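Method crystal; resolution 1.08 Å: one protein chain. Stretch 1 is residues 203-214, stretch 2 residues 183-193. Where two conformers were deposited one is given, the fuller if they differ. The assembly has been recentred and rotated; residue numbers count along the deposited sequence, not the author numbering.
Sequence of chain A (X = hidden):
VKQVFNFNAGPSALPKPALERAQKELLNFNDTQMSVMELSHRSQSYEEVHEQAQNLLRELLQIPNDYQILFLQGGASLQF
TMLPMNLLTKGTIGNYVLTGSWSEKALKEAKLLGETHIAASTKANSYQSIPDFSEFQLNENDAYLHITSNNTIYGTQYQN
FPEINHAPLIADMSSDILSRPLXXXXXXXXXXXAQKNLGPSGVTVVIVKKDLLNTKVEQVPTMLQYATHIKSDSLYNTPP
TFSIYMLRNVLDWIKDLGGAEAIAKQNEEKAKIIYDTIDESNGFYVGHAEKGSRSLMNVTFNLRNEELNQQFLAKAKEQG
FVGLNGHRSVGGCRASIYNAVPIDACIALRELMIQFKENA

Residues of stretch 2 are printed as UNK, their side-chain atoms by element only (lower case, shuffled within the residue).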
# COMPACT_ATOMS: atom_id res chain seq x y z
N VAL A 203 1.73 -4.60 -0.22
CA VAL A 203 3.15 -4.54 -0.62
C VAL A 203 3.36 -5.45 -1.82
O VAL A 203 2.69 -6.50 -1.95
CB VAL A 203 4.07 -4.86 0.56
CG1 VAL A 203 3.94 -6.34 1.02
CG2 VAL A 203 5.54 -4.49 0.24
N THR A 204 4.28 -5.02 -2.65
CA THR A 204 4.73 -5.71 -3.85
C THR A 204 6.22 -5.94 -3.69
O THR A 204 6.99 -5.00 -3.39
CB THR A 204 4.42 -4.87 -5.09
OG1 THR A 204 3.00 -4.62 -5.15
CG2 THR A 204 4.80 -5.55 -6.38
N VAL A 205 6.65 -7.19 -3.84
CA VAL A 205 8.07 -7.55 -3.78
C VAL A 205 8.67 -7.45 -5.18
O VAL A 205 8.12 -7.97 -6.15
CB VAL A 205 8.24 -8.98 -3.23
CG1 VAL A 205 9.68 -9.46 -3.33
CG2 VAL A 205 7.71 -9.05 -1.81
N VAL A 206 9.77 -6.72 -5.30
CA VAL A 206 10.48 -6.58 -6.54
C VAL A 206 11.95 -6.97 -6.28
O VAL A 206 12.61 -6.33 -5.48
CB VAL A 206 10.39 -5.15 -7.11
CG1 VAL A 206 11.06 -5.06 -8.47
CG2 VAL A 206 8.92 -4.70 -7.20
N ILE A 207 12.39 -8.05 -6.97
CA ILE A 207 13.78 -8.52 -6.87
C ILE A 207 14.49 -8.08 -8.13
O ILE A 207 14.06 -8.46 -9.21
CB ILE A 207 13.81 -10.04 -6.66
CG1 ILE A 207 13.05 -10.52 -5.43
CG2 ILE A 207 15.26 -10.50 -6.65
CD1 ILE A 207 12.65 -11.98 -5.47
N VAL A 208 15.51 -7.25 -8.00
CA VAL A 208 16.10 -6.56 -9.13
C VAL A 208 17.61 -6.77 -9.16
O VAL A 208 18.30 -6.68 -8.14
CB VAL A 208 15.93 -5.01 -9.06
CG1 VAL A 208 14.49 -4.61 -9.10
CG2 VAL A 208 16.57 -4.36 -7.83
N LYS A 209 18.14 -7.04 -10.34
CA LYS A 209 19.58 -7.06 -10.54
C LYS A 209 20.04 -5.60 -10.46
O LYS A 209 19.62 -4.76 -11.25
CB LYS A 209 19.92 -7.70 -11.89
CG LYS A 209 21.41 -7.98 -12.05
CD LYS A 209 21.62 -8.89 -13.27
CE LYS A 209 23.11 -9.20 -13.50
NZ LYS A 209 23.38 -10.50 -12.81
N LYS A 210 20.85 -5.27 -9.44
CA LYS A 210 21.08 -3.88 -9.09
C LYS A 210 21.60 -3.06 -10.25
O LYS A 210 21.12 -1.94 -10.46
CB LYS A 210 22.07 -3.81 -7.92
CG LYS A 210 21.60 -4.53 -6.70
CD LYS A 210 22.51 -4.31 -5.53
CE LYS A 210 22.98 -5.48 -4.67
NZ LYS A 210 23.69 -4.85 -3.49
N ASP A 211 22.53 -3.61 -11.00
CA ASP A 211 23.17 -2.76 -12.00
C ASP A 211 22.28 -2.56 -13.23
O ASP A 211 22.66 -1.73 -14.07
CB ASP A 211 24.57 -3.30 -12.39
CG ASP A 211 24.56 -4.70 -12.99
OD1 ASP A 211 23.52 -5.37 -13.20
OD2 ASP A 211 25.71 -5.22 -13.28
N LEU A 212 21.15 -3.23 -13.37
CA LEU A 212 20.22 -3.01 -14.45
C LEU A 212 19.38 -1.77 -14.19
O LEU A 212 18.99 -1.20 -15.17
CB LEU A 212 19.26 -4.19 -14.61
CG LEU A 212 20.09 -5.37 -15.09
CD1 LEU A 212 19.19 -6.57 -15.32
CD2 LEU A 212 20.87 -4.97 -16.35
N LEU A 213 19.16 -1.50 -12.91
CA LEU A 213 18.10 -0.54 -12.62
C LEU A 213 18.42 0.52 -11.61
O LEU A 213 17.47 1.27 -11.29
CB LEU A 213 16.87 -1.32 -12.07
CG LEU A 213 16.12 -1.79 -13.34
CD1 LEU A 213 14.92 -2.63 -13.01
CD2 LEU A 213 15.82 -0.51 -14.12
N ASN A 214 19.67 0.61 -11.20
CA ASN A 214 20.21 1.53 -10.22
C ASN A 214 20.61 2.90 -10.77
O ASN A 214 21.27 3.53 -9.92
CB ASN A 214 21.48 0.92 -9.58
CG ASN A 214 22.65 0.61 -10.50
OD1 ASN A 214 22.75 0.96 -11.69
ND2 ASN A 214 23.65 -0.12 -9.96
N UNK A 183 15.85 -20.33 -9.76
CA UNK A 183 17.18 -19.85 -10.17
C UNK A 183 17.04 -18.36 -10.52
O UNK A 183 16.74 -18.02 -11.68
c UNK A 183 19.03 -20.21 -11.99
c UNK A 183 19.60 -21.23 -13.01
c UNK A 183 20.38 -20.69 -14.20
c UNK A 183 17.69 -20.61 -11.39
n UNK A 183 20.22 -21.49 -15.45
N UNK A 184 17.21 -17.51 -9.50
CA UNK A 184 16.98 -16.07 -9.65
C UNK A 184 17.89 -15.48 -10.73
O UNK A 184 17.48 -14.54 -11.41
c UNK A 184 15.95 -15.85 -7.37
c UNK A 184 17.09 -15.42 -8.28
c UNK A 184 17.16 -13.92 -8.37
N UNK A 185 19.12 -16.04 -10.86
CA UNK A 185 20.03 -15.44 -11.83
C UNK A 185 19.59 -15.61 -13.28
O UNK A 185 20.24 -15.03 -14.16
c UNK A 185 21.71 -17.31 -11.91
o UNK A 185 20.94 -18.00 -12.55
c UNK A 185 21.43 -15.91 -11.55
n UNK A 185 22.90 -17.63 -11.42
N UNK A 186 18.51 -16.34 -13.58
CA UNK A 186 17.96 -16.31 -14.93
C UNK A 186 17.29 -14.99 -15.25
O UNK A 186 16.96 -14.74 -16.45
c UNK A 186 16.93 -17.46 -15.11
o UNK A 186 15.65 -20.41 -14.79
n UNK A 186 16.62 -20.39 -16.78
c UNK A 186 16.51 -19.96 -15.52
c UNK A 186 17.49 -18.86 -15.08
N UNK A 187 16.99 -14.15 -14.26
CA UNK A 187 16.14 -12.99 -14.40
C UNK A 187 16.88 -11.69 -14.14
O UNK A 187 17.72 -11.61 -13.24
c UNK A 187 14.11 -14.29 -13.64
c UNK A 187 12.27 -15.33 -14.78
c UNK A 187 13.60 -16.63 -13.32
c UNK A 187 13.02 -14.24 -14.48
c UNK A 187 12.54 -16.54 -14.20
c UNK A 187 14.39 -15.51 -13.04
c UNK A 187 14.99 -13.06 -13.37
N UNK A 188 16.48 -10.65 -14.86
CA UNK A 188 16.85 -9.31 -14.49
C UNK A 188 15.99 -8.69 -13.41
O UNK A 188 16.45 -7.87 -12.62
N UNK A 189 14.71 -9.10 -13.42
CA UNK A 189 13.76 -8.58 -12.42
C UNK A 189 12.63 -9.57 -12.27
O UNK A 189 12.13 -10.14 -13.28
s UNK A 189 11.85 -4.90 -12.28
c UNK A 189 10.07 -5.22 -12.36
c UNK A 189 13.27 -7.21 -12.85
c UNK A 189 12.33 -6.58 -11.85
N UNK A 190 12.17 -9.76 -11.06
CA UNK A 190 10.98 -10.53 -10.69
C UNK A 190 10.10 -9.64 -9.83
O UNK A 190 10.62 -8.94 -8.96
c UNK A 190 12.21 -12.75 -10.70
c UNK A 190 12.94 -13.75 -9.89
c UNK A 190 11.40 -11.76 -9.86
c UNK A 190 10.22 -12.37 -9.18
N UNK A 191 8.79 -9.63 -10.07
CA UNK A 191 7.91 -8.89 -9.18
C UNK A 191 6.69 -9.72 -8.86
O UNK A 191 6.25 -10.62 -9.60
c UNK A 191 7.50 -7.55 -9.77
o UNK A 191 4.63 -7.47 -14.69
c UNK A 191 4.67 -7.45 -12.32
c UNK A 191 6.73 -7.62 -13.49
c UNK A 191 5.39 -7.45 -11.13
c UNK A 191 5.36 -7.53 -13.51
c UNK A 191 6.76 -7.56 -11.06
c UNK A 191 7.43 -7.64 -12.30
N UNK A 192 6.07 -9.39 -7.70
CA UNK A 192 4.91 -10.12 -7.24
C UNK A 192 4.17 -9.29 -6.20
O UNK A 192 4.76 -8.90 -5.19
c UNK A 192 5.33 -11.41 -6.50
N UNK A 193 2.87 -9.06 -6.41
CA UNK A 193 2.04 -8.61 -5.28
C UNK A 193 2.11 -9.65 -4.19
O UNK A 193 2.12 -10.86 -4.47
O HOH W 1 21.40 -12.53 -14.48

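Position 183 carries four carbons in a row ending in nitrogen, out of reach of stretch 1 and exposed, as befits a charged chain: Lys-183. Position 184 has three carbons, one bearing the other two, a valine pattern. Val-184 is buried, and its CG1 lies 4.3 Å from Ile-207 CG2, a compact apolar match. At 185 two carbons end in one oxygen and one nitrogen, the amide of Asn-185. Its exposed side chain leads away, but its backbone O accepts a hydrogen bond from a water (2.8 Å to the water O), which in turn accepts one from Lys-209 NZ at 3.3 Å from the same water O. Position 186 has one carbon more before its amide, hence Gln-186; it stays clear of stretch 1, and its NE2 is hydrogen-bonded elsewhere in the structure.

Position 187 shows one carbon and a six-carbon ring without oxygen: Phe-187, buried, its ring leading away from stretch 1. Position 188 has no side-chain atoms and is Gly-188. Leu-212 CD1 packs 3.7 Å from Gly-188 CA, and a CB modelled in ideal geometry on Gly-188, where none exists, would sit a tight 3.0 Å from Leu-212 CD1, so the bare backbone suits the place.

At 189 an unbranched chain runs two carbons, sulfur, carbon: Met-189. This long apolar chain reaches several partners, its SD lying 3.9 Å from both Val-206 CG1 and Leu-213 CD1, and its CG 4.0 Å from Val-208 CG1. Position 190 has four carbons, forked at the first with one arm two carbons long, so it is Ile-190. It shares a sheet face with Ile-207, CB to CB 4.4 Å. The ring at 191 bears an oxygen, giving Tyr-191; its CB meets Val-206 CG2 at 4.1 Å, while the ring leads away and OH is hydrogen-bonded elsewhere. A single carbon at 192 makes Ala-192, a small apolar residue on the buried face it shares with Ile-190. Position 193, without side-chain atoms, is Gly-193, paired with Thr-204, whose CG2 comes within 4.0 Å of Gly-193 N.

The contact is an antiparallel strand pair. Ile-190 N donates to Ile-207 O (2.9 Å) and Ile-207 N to Ile-190 O (2.8 Å); Ala-192 and Val-205 repeat this reciprocal pattern, and Lys-209 N to Gly-188 O (3.0 Å) extends it beyond the bridged pairs. Between these rungs, CA-H groups approach carbonyls, as in Met-189 CA to Ile-207 O at 3.2 Å. Apolar side chains on both faces complete the packing.

Stretch 2, residues 183-193: KVNQFGMIYAG
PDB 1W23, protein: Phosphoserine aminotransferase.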